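TRAP dicarboxylate transporter, DctP subunit (Sulfurospirillum deleyianum, PDB 4OVS) probably captures succinate or related dicarboxylates in the periplasm and hands them to the membrane subunits of a TRAP transporter. Local coordinates at residues A[143-157]-A[222-236]. Sequence-based numbering, arbitrary orientation.
Sequences WDAGFKHLSSNKKPI and VQTDLTLSNHGYLGY
W143 and Y236 bond to each other in both directions through their backbones, opening an antiparallel pairing that exemplifies how one long strand, 137-152, can serve two partners in turn, strand 233-241 and strand 225-227. Two classic beta bulges interrupt the register. In one, L234 O accepts from both A145 N and G146 N, the latter at 3.1 Å; in the other, S152 O takes T224 N and D225 N. Further along, K148 N reaches G232 O at 2.8 Å, and S229 OG, also bonded to H231 ND1, receives L150 N.

Side-chain polar contacts reinforce both ends. A chi1 of 175° lays the Y233 ring beside G146, CD1 near G146 O, and brings OH so close to D144 OD1, 2.3 Å, that the detail of the bond is doubtful; OD1 lies at the ring edge, in its plane. S151 OG donates to Q223 OE1 on a carbonyl lone pair at 2.6 Å, a reach made possible by the bend of the glutamine chain at chi2 (-77°). T227 OG1 donates to I157 O at 2.7 Å and accepts from a water that also holds I157 N.

Ring contacts add to the pairing. The edge of Y233 meets the face of F147 in a T-shaped stack, centroids 5.4 Å apart, while L228 CD2 sits over the H149 ring as a CH-pi contact. Near the W143 end, A145 CB packs against the Y236 ring, whose hydroxyl binds succinate.

Long strands running between the two lobes are a feature of TRAP solute-binding proteins. Here E208 of strand 206-209 engages K148 and H231, strand 293-295 flanks 225-227, and the long helix 253-289 packs against W143, D144 and L226.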
ATOM      1  N   TRP A 143      -1.787   7.610   4.531  1.00 23.52           N
ATOM      2  CA  TRP A 143      -2.271   7.800   3.154  1.00 19.63           C
ATOM      3  C   TRP A 143      -3.004   6.558   2.648  1.00 20.82           C
ATOM      4  O   TRP A 143      -2.737   5.459   3.121  1.00 23.02           O
ATOM      5  CB  TRP A 143      -1.101   8.083   2.232  1.00 17.65           C
ATOM      6  CG  TRP A 143      -0.498   9.447   2.310  1.00 15.70           C
ATOM      7  CD1 TRP A 143      -0.702  10.387   3.274  1.00 22.61           C
ATOM      8  CD2 TRP A 143       0.457  10.001   1.406  1.00 16.63           C
ATOM      9  NE1 TRP A 143       0.032  11.522   2.984  1.00 19.94           N
ATOM     10  CE2 TRP A 143       0.750  11.306   1.841  1.00 17.90           C
ATOM     11  CE3 TRP A 143       1.067   9.534   0.222  1.00 15.79           C
ATOM     12  CZ2 TRP A 143       1.614  12.159   1.142  1.00 16.59           C
ATOM     13  CZ3 TRP A 143       1.895  10.375  -0.457  1.00 15.08           C
ATOM     14  CH2 TRP A 143       2.160  11.677  -0.009  1.00 15.08           C
ATOM     15  N   ASP A 144      -3.914   6.738   1.660  1.00 20.99           N
ATOM     16  CA  ASP A 144      -4.839   5.708   1.169  1.00 18.91           C
ATOM     17  C   ASP A 144      -4.353   5.231  -0.221  1.00 18.91           C
ATOM     18  O   ASP A 144      -3.905   6.054  -1.014  1.00 19.79           O
ATOM     19  CB  ASP A 144      -6.214   6.358   0.935  1.00 20.08           C
ATOM     20  CG  ASP A 144      -7.278   5.383   0.514  1.00 22.91           C
ATOM     21  OD1 ASP A 144      -7.102   4.151   0.637  1.00 25.60           O
ATOM     22  OD2 ASP A 144      -8.354   5.865   0.064  1.00 29.14           O
ATOM     23  N   ALA A 145      -4.428   3.936  -0.474  1.00 22.27           N
ATOM     24  CA  ALA A 145      -4.349   3.425  -1.840  1.00 20.79           C
ATOM     25  C   ALA A 145      -5.713   2.930  -2.226  1.00 21.86           C
ATOM     26  O   ALA A 145      -6.387   3.591  -2.969  1.00 22.89           O
ATOM     27  CB  ALA A 145      -3.260   2.307  -2.014  1.00 24.33           C
ATOM     28  N   GLY A 146      -6.103   1.756  -1.713  1.00 19.37           N
ATOM     29  CA  GLY A 146      -7.427   1.252  -1.900  1.00 17.46           C
ATOM     30  C   GLY A 146      -7.508  -0.212  -1.530  1.00 17.15           C
ATOM     31  O   GLY A 146      -6.528  -0.827  -1.127  1.00 18.50           O
ATOM     32  N   PHE A 147      -8.700  -0.769  -1.683  1.00 22.19           N
ATOM     33  CA  PHE A 147      -8.896  -2.184  -1.498  1.00 25.73           C
ATOM     34  C   PHE A 147      -8.273  -2.970  -2.655  1.00 23.36           C
ATOM     35  O   PHE A 147      -8.145  -2.468  -3.764  1.00 20.49           O
ATOM     36  CB  PHE A 147     -10.385  -2.490  -1.363  1.00 21.28           C
ATOM     37  CG  PHE A 147     -10.959  -2.068  -0.052  1.00 26.12           C
ATOM     38  CD1 PHE A 147     -10.921  -2.917   1.049  1.00 27.89           C
ATOM     39  CD2 PHE A 147     -11.502  -0.821   0.092  1.00 32.29           C
ATOM     40  CE1 PHE A 147     -11.431  -2.527   2.243  1.00 30.08           C
ATOM     41  CE2 PHE A 147     -12.010  -0.431   1.291  1.00 33.37           C
ATOM     42  CZ  PHE A 147     -11.981  -1.292   2.370  1.00 30.19           C
ATOM     43  N   LYS A 148      -7.905  -4.209  -2.362  1.00 24.58           N
ATOM     44  CA  LYS A 148      -7.066  -5.023  -3.224  1.00 25.07           C
ATOM     45  C   LYS A 148      -7.923  -6.007  -4.030  1.00 29.13           C
ATOM     46  O   LYS A 148      -8.981  -6.441  -3.559  1.00 23.43           O
ATOM     47  CB  LYS A 148      -6.063  -5.809  -2.386  1.00 28.04           C
ATOM     48  CG  LYS A 148      -4.998  -4.978  -1.695  1.00 29.33           C
ATOM     49  CD  LYS A 148      -3.957  -5.876  -1.021  1.00 29.54           C
ATOM     50  CE  LYS A 148      -4.620  -6.766   0.023  1.00 26.96           C
ATOM     51  NZ  LYS A 148      -3.643  -7.413   0.931  1.00 31.58           N
ATOM     52  N   HIS A 149      -7.428  -6.398  -5.212  1.00 21.05           N
ATOM     53  CA  HIS A 149      -8.175  -7.290  -6.120  1.00 23.81           C
ATOM     54  C   HIS A 149      -7.284  -8.368  -6.679  1.00 21.49           C
ATOM     55  O   HIS A 149      -6.126  -8.117  -6.978  1.00 23.44           O
ATOM     56  CB  HIS A 149      -8.726  -6.484  -7.283  1.00 25.16           C
ATOM     57  CG  HIS A 149      -9.515  -5.310  -6.850  1.00 25.41           C
ATOM     58  ND1 HIS A 149     -10.741  -5.437  -6.242  1.00 24.80           N
ATOM     59  CD2 HIS A 149      -9.234  -3.987  -6.869  1.00 27.25           C
ATOM     60  CE1 HIS A 149     -11.187  -4.240  -5.908  1.00 21.30           C
ATOM     61  NE2 HIS A 149     -10.299  -3.342  -6.289  1.00 22.04           N
ATOM     62  N   LEU A 150      -7.827  -9.571  -6.811  1.00 21.64           N
ATOM     63  CA  LEU A 150      -7.073 -10.685  -7.293  1.00 26.38           C
ATOM     64  C   LEU A 150      -7.071 -10.745  -8.830  1.00 25.54           C
ATOM     65  O   LEU A 150      -8.119 -10.581  -9.473  1.00 28.24           O
ATOM     66  CB  LEU A 150      -7.699 -11.979  -6.764  1.00 28.77           C
ATOM     67  CG  LEU A 150      -7.603 -12.352  -5.301  1.00 29.41           C
ATOM     68  CD1 LEU A 150      -8.411 -13.608  -5.043  1.00 31.93           C
ATOM     69  CD2 LEU A 150      -6.166 -12.562  -4.912  1.00 30.40           C
ATOM     70  N   SER A 151      -5.911 -11.020  -9.414  1.00 29.02           N
ATOM     71  CA  SER A 151      -5.819 -11.246 -10.851  1.00 27.51           C
ATOM     72  C   SER A 151      -4.971 -12.457 -11.106  1.00 29.48           C
ATOM     73  O   SER A 151      -4.220 -12.891 -10.237  1.00 28.29           O
ATOM     74  CB  SER A 151      -5.161 -10.047 -11.539  1.00 26.92           C
ATOM     75  OG  SER A 151      -3.854  -9.855 -11.043  1.00 22.12           O
ATOM     76  N   SER A 152      -5.046 -12.983 -12.325  1.00 27.14           N
ATOM     77  CA  SER A 152      -4.293 -14.168 -12.675  1.00 28.50           C
ATOM     78  C   SER A 152      -4.059 -14.232 -14.164  1.00 34.89           C
ATOM     79  O   SER A 152      -4.761 -13.569 -14.948  1.00 34.88           O
ATOM     80  CB  SER A 152      -5.075 -15.413 -12.254  1.00 32.53           C
ATOM     81  OG  SER A 152      -4.432 -16.610 -12.653  1.00 38.76           O
ATOM     82  N   ASN A 153      -3.068 -15.041 -14.541  1.00 34.06           N
ATOM     83  CA  ASN A 153      -2.829 -15.450 -15.930  1.00 36.55           C
ATOM     84  C   ASN A 153      -3.283 -16.868 -16.201  1.00 37.57           C
ATOM     85  O   ASN A 153      -3.211 -17.330 -17.323  1.00 42.39           O
ATOM     86  CB  ASN A 153      -1.341 -15.446 -16.247  1.00 39.25           C
ATOM     87  CG  ASN A 153      -0.893 -14.179 -16.885  1.00 42.57           C
ATOM     88  OD1 ASN A 153      -1.656 -13.518 -17.588  1.00 41.76           O
ATOM     89  ND2 ASN A 153       0.360 -13.825 -16.658  1.00 42.88           N
ATOM     90  N   LYS A 154      -3.704 -17.579 -15.172  1.00 47.43           N
ATOM     91  CA  LYS A 154      -4.006 -18.999 -15.340  1.00 53.03           C
ATOM     92  C   LYS A 154      -5.486 -19.225 -15.662  1.00 51.40           C
ATOM     93  O   LYS A 154      -5.807 -19.827 -16.677  1.00 52.51           O
ATOM     94  CB  LYS A 154      -3.582 -19.783 -14.103  1.00 52.10           C
ATOM     95  CG  LYS A 154      -2.555 -20.878 -14.378  1.00 56.81           C
ATOM     96  CD  LYS A 154      -2.358 -21.764 -13.134  1.00 59.16           C
ATOM     97  CE  LYS A 154      -1.214 -22.781 -13.278  1.00 66.85           C
ATOM     98  NZ  LYS A 154       0.075 -22.155 -13.724  1.00 71.12           N
ATOM     99  N   LYS A 155      -6.382 -18.716 -14.820  1.00 48.30           N
ATOM    100  CA  LYS A 155      -7.820 -18.872 -15.029  1.00 47.33           C
ATOM    101  C   LYS A 155      -8.632 -17.898 -14.183  1.00 48.34           C
ATOM    102  O   LYS A 155      -8.070 -17.202 -13.337  1.00 50.21           O
ATOM    103  CB  LYS A 155      -8.235 -20.295 -14.683  1.00 50.98           C
ATOM    104  CG  LYS A 155      -7.631 -20.787 -13.394  1.00 51.75           C
ATOM    105  CD  LYS A 155      -8.156 -22.159 -13.035  1.00 53.43           C
ATOM    106  CE  LYS A 155      -7.394 -22.746 -11.873  1.00 56.54           C
ATOM    107  NZ  LYS A 155      -8.215 -23.783 -11.192  1.00 62.47           N
ATOM    108  N   PRO A 156      -9.963 -17.827 -14.407  1.00 38.94           N
ATOM    109  CA  PRO A 156     -10.710 -16.878 -13.566  1.00 39.39           C
ATOM    110  C   PRO A 156     -10.753 -17.279 -12.095  1.00 37.49           C
ATOM    111  O   PRO A 156     -11.042 -18.446 -11.808  1.00 36.83           O
ATOM    112  CB  PRO A 156     -12.115 -16.942 -14.153  1.00 41.08           C
ATOM    113  CG  PRO A 156     -11.914 -17.378 -15.589  1.00 38.30           C
ATOM    114  CD  PRO A 156     -10.763 -18.310 -15.549  1.00 38.94           C
ATOM    115  N   ILE A 157     -10.476 -16.343 -11.186  1.00 41.83           N
ATOM    116  CA  ILE A 157     -10.603 -16.596  -9.746  1.00 41.52           C
ATOM    117  C   ILE A 157     -11.987 -16.162  -9.253  1.00 40.63           C
ATOM    118  O   ILE A 157     -12.229 -14.964  -9.044  1.00 38.82           O
ATOM    119  CB  ILE A 157      -9.564 -15.805  -8.924  1.00 43.84           C
ATOM    120  CG1 ILE A 157      -8.159 -15.885  -9.530  1.00 42.01           C
ATOM    121  CG2 ILE A 157      -9.542 -16.301  -7.479  1.00 45.73           C
ATOM    122  CD1 ILE A 157      -7.644 -17.225  -9.598  1.00 47.75           C
ATOM    123  N   VAL A 222      -0.393  -7.800 -18.494  1.00 24.86           N
ATOM    124  CA  VAL A 222       0.213  -9.112 -18.288  1.00 29.38           C
ATOM    125  C   VAL A 222      -0.636 -10.043 -17.403  1.00 28.24           C
ATOM    126  O   VAL A 222      -0.122 -11.004 -16.852  1.00 31.46           O
ATOM    127  CB  VAL A 222       1.667  -8.997 -17.746  1.00 31.50           C
ATOM    128  CG1 VAL A 222       2.590  -8.486 -18.845  1.00 32.68           C
ATOM    129  CG2 VAL A 222       1.713  -8.084 -16.538  1.00 26.42           C
ATOM    130  N   GLN A 223      -1.936  -9.788 -17.330  1.00 26.98           N
ATOM    131  CA  GLN A 223      -2.908 -10.665 -16.634  1.00 27.19           C
ATOM    132  C   GLN A 223      -4.160 -10.828 -17.497  1.00 28.86           C
ATOM    133  O   GLN A 223      -4.604  -9.856 -18.105  1.00 27.78           O
ATOM    134  CB  GLN A 223      -3.330 -10.024 -15.305  1.00 27.22           C
ATOM    135  CG  GLN A 223      -2.251  -9.878 -14.294  1.00 26.27           C
ATOM    136  CD  GLN A 223      -1.922 -11.203 -13.606  1.00 27.17           C
ATOM    137  OE1 GLN A 223      -2.202 -11.388 -12.436  1.00 31.48           O
ATOM    138  NE2 GLN A 223      -1.276 -12.085 -14.311  1.00 28.21           N
ATOM    139  N   THR A 224      -4.728 -12.037 -17.544  1.00 25.36           N
ATOM    140  CA  THR A 224      -5.848 -12.354 -18.422  1.00 28.12           C
ATOM    141  C   THR A 224      -7.195 -12.242 -17.676  1.00 29.80           C
ATOM    142  O   THR A 224      -8.256 -12.116 -18.316  1.00 28.05           O
ATOM    143  CB  THR A 224      -5.705 -13.760 -19.017  1.00 32.02           C
ATOM    144  OG1 THR A 224      -5.679 -14.738 -17.973  1.00 34.63           O
ATOM    145  CG2 THR A 224      -4.414 -13.873 -19.775  1.00 39.38           C
ATOM    146  N   ASP A 225      -7.139 -12.242 -16.338  1.00 29.27           N
ATOM    147  CA  ASP A 225      -8.338 -12.193 -15.503  1.00 27.57           C
ATOM    148  C   ASP A 225      -8.161 -11.367 -14.241  1.00 29.99           C
ATOM    149  O   ASP A 225      -7.206 -11.577 -13.491  1.00 31.10           O
ATOM    150  CB  ASP A 225      -8.777 -13.612 -15.115  1.00 27.24           C
ATOM    151  CG  ASP A 225      -9.224 -14.437 -16.332  1.00 33.46           C
ATOM    152  OD1 ASP A 225      -8.370 -15.100 -16.930  1.00 34.58           O
ATOM    153  OD2 ASP A 225     -10.428 -14.411 -16.694  1.00 33.27           O
ATOM    154  N   LEU A 226      -9.108 -10.450 -14.015  1.00 29.70           N
ATOM    155  CA  LEU A 226      -9.185  -9.619 -12.815  1.00 24.82           C
ATOM    156  C   LEU A 226     -10.504  -9.822 -12.086  1.00 29.48           C
ATOM    157  O   LEU A 226     -11.581  -9.726 -12.685  1.00 28.23           O
ATOM    158  CB  LEU A 226      -9.050  -8.126 -13.172  1.00 22.10           C
ATOM    159  CG  LEU A 226      -9.255  -7.137 -12.019  1.00 25.05           C
ATOM    160  CD1 LEU A 226      -8.148  -7.184 -11.028  1.00 27.68           C
ATOM    161  CD2 LEU A 226      -9.383  -5.703 -12.552  1.00 21.24           C
ATOM    162  N   THR A 227     -10.426 -10.084 -10.786  1.00 27.04           N
ATOM    163  CA  THR A 227     -11.621 -10.257  -9.973  1.00 27.15           C
ATOM    164  C   THR A 227     -11.739  -9.155  -8.945  1.00 27.50           C
ATOM    165  O   THR A 227     -10.828  -8.922  -8.147  1.00 29.28           O
ATOM    166  CB  THR A 227     -11.622 -11.640  -9.281  1.00 33.16           C
ATOM    167  OG1 THR A 227     -11.692 -12.648 -10.280  1.00 33.54           O
ATOM    168  CG2 THR A 227     -12.797 -11.801  -8.380  1.00 27.87           C
ATOM    169  N   LEU A 228     -12.866  -8.457  -8.964  1.00 29.51           N
ATOM    170  CA  LEU A 228     -13.073  -7.348  -8.021  1.00 30.30           C
ATOM    171  C   LEU A 228     -13.448  -7.911  -6.642  1.00 25.67           C
ATOM    172  O   LEU A 228     -14.587  -7.864  -6.195  1.00 32.90           O
ATOM    173  CB  LEU A 228     -14.095  -6.350  -8.566  1.00 28.66           C
ATOM    174  CG  LEU A 228     -13.719  -5.744  -9.928  1.00 27.07           C
ATOM    175  CD1 LEU A 228     -14.779  -4.838 -10.460  1.00 29.86           C
ATOM    176  CD2 LEU A 228     -12.448  -4.988  -9.894  1.00 28.12           C
ATOM    177  N   SER A 229     -12.444  -8.474  -5.992  1.00 28.59           N
ATOM    178  CA  SER A 229     -12.614  -9.192  -4.732  1.00 28.39           C
ATOM    179  C   SER A 229     -12.620  -8.303  -3.491  1.00 31.26           C
ATOM    180  O   SER A 229     -13.235  -8.634  -2.497  1.00 31.76           O
ATOM    181  CB  SER A 229     -11.510 -10.228  -4.602  1.00 27.95           C
ATOM    182  OG  SER A 229     -10.248  -9.646  -4.816  1.00 28.73           O
ATOM    183  N   ASN A 230     -11.927  -7.178  -3.526  1.00 28.99           N
ATOM    184  CA  ASN A 230     -11.971  -6.289  -2.380  1.00 27.16           C
ATOM    185  C   ASN A 230     -11.646  -7.012  -1.093  1.00 22.88           C
ATOM    186  O   ASN A 230     -12.204  -6.730  -0.069  1.00 25.50           O
ATOM    187  CB  ASN A 230     -13.365  -5.668  -2.262  1.00 28.56           C
ATOM    188  CG  ASN A 230     -13.626  -4.658  -3.330  1.00 30.29           C
ATOM    189  OD1 ASN A 230     -13.041  -3.590  -3.336  1.00 29.79           O
ATOM    190  ND2 ASN A 230     -14.494  -4.996  -4.265  1.00 30.67           N
ATOM    191  N   HIS A 231     -10.699  -7.928  -1.137  1.00 28.61           N
ATOM    192  CA  HIS A 231     -10.601  -8.895  -0.063  1.00 29.40           C
ATOM    193  C   HIS A 231      -9.669  -8.422   1.048  1.00 29.10           C
ATOM    194  O   HIS A 231      -9.698  -8.964   2.137  1.00 32.89           O
ATOM    195  CB  HIS A 231     -10.139 -10.215  -0.649  1.00 30.05           C
ATOM    196  CG  HIS A 231      -8.789 -10.121  -1.255  1.00 25.73           C
ATOM    197  ND1 HIS A 231      -8.583  -9.743  -2.563  1.00 28.64           N
ATOM    198  CD2 HIS A 231      -7.566 -10.261  -0.701  1.00 29.16           C
ATOM    199  CE1 HIS A 231      -7.284  -9.708  -2.804  1.00 26.52           C
ATOM    200  NE2 HIS A 231      -6.648 -10.008  -1.687  1.00 22.63           N
ATOM    201  N   GLY A 232      -8.841  -7.412   0.783  1.00 29.06           N
ATOM    202  CA  GLY A 232      -7.994  -6.817   1.817  1.00 24.75           C
ATOM    203  C   GLY A 232      -7.666  -5.369   1.459  1.00 28.10           C
ATOM    204  O   GLY A 232      -8.010  -4.916   0.354  1.00 29.88           O
ATOM    205  N   TYR A 233      -6.995  -4.642   2.353  1.00 27.59           N
ATOM    206  CA  TYR A 233      -6.779  -3.196   2.145  1.00 24.81           C
ATOM    207  C   TYR A 233      -5.280  -2.885   2.055  1.00 26.25           C
ATOM    208  O   TYR A 233      -4.486  -3.548   2.677  1.00 24.13           O
ATOM    209  CB  TYR A 233      -7.458  -2.346   3.269  1.00 31.16           C
ATOM    210  CG  TYR A 233      -7.124  -0.890   3.095  1.00 26.42           C
ATOM    211  CD1 TYR A 233      -7.813  -0.103   2.177  1.00 25.27           C
ATOM    212  CD2 TYR A 233      -6.066  -0.318   3.778  1.00 24.67           C
ATOM    213  CE1 TYR A 233      -7.455   1.247   1.946  1.00 24.95           C
ATOM    214  CE2 TYR A 233      -5.730   1.043   3.588  1.00 26.56           C
ATOM    215  CZ  TYR A 233      -6.432   1.805   2.656  1.00 26.42           C
ATOM    216  OH  TYR A 233      -6.056   3.121   2.415  1.00 25.80           O
ATOM    217  N   LEU A 234      -4.918  -1.865   1.283  1.00 24.19           N
ATOM    218  CA  LEU A 234      -3.544  -1.432   1.147  1.00 27.78           C
ATOM    219  C   LEU A 234      -3.506   0.089   1.321  1.00 27.91           C
ATOM    220  O   LEU A 234      -4.222   0.839   0.632  1.00 18.98           O
ATOM    221  CB  LEU A 234      -2.981  -1.840  -0.210  1.00 26.18           C
ATOM    222  CG  LEU A 234      -1.449  -1.879  -0.394  1.00 26.62           C
ATOM    223  CD1 LEU A 234      -1.097  -2.689  -1.661  1.00 29.29           C
ATOM    224  CD2 LEU A 234      -0.864  -0.484  -0.548  1.00 25.14           C
ATOM    225  N   GLY A 235      -2.695   0.514   2.288  1.00 27.11           N
ATOM    226  CA  GLY A 235      -2.469   1.919   2.599  1.00 23.81           C
ATOM    227  C   GLY A 235      -1.035   2.146   3.073  1.00 23.23           C
ATOM    228  O   GLY A 235      -0.296   1.192   3.251  1.00 20.51           O
ATOM    229  N   TYR A 236      -0.692   3.406   3.337  1.00 21.64           N
ATOM    230  CA  TYR A 236       0.678   3.814   3.606  1.00 23.35           C
ATOM    231  C   TYR A 236       0.805   4.641   4.911  1.00 21.75           C
ATOM    232  O   TYR A 236      -0.132   5.305   5.331  1.00 18.84           O
ATOM    233  CB  TYR A 236       1.142   4.691   2.454  1.00 20.09           C
ATOM    234  CG  TYR A 236       0.823   4.181   1.058  1.00 25.32           C
ATOM    235  CD1 TYR A 236       1.571   3.152   0.504  1.00 23.22           C
ATOM    236  CD2 TYR A 236      -0.200   4.741   0.281  1.00 19.09           C
ATOM    237  CE1 TYR A 236       1.323   2.660  -0.770  1.00 20.06           C
ATOM    238  CE2 TYR A 236      -0.449   4.257  -1.030  1.00 17.80           C
ATOM    239  CZ  TYR A 236       0.334   3.229  -1.538  1.00 20.79           C
ATOM    240  OH  TYR A 236       0.127   2.684  -2.775  1.00 19.29           O
TER
HETATM  241  O   HOH W   1      -2.434  -5.375   2.289  1.00 28.94           O
HETATM  242  O   HOH W   2     -12.189  -1.265  -5.290  1.00 40.46           O
HETATM  243  O   HOH W   3      -9.751 -13.408 -11.869  1.00 34.72           O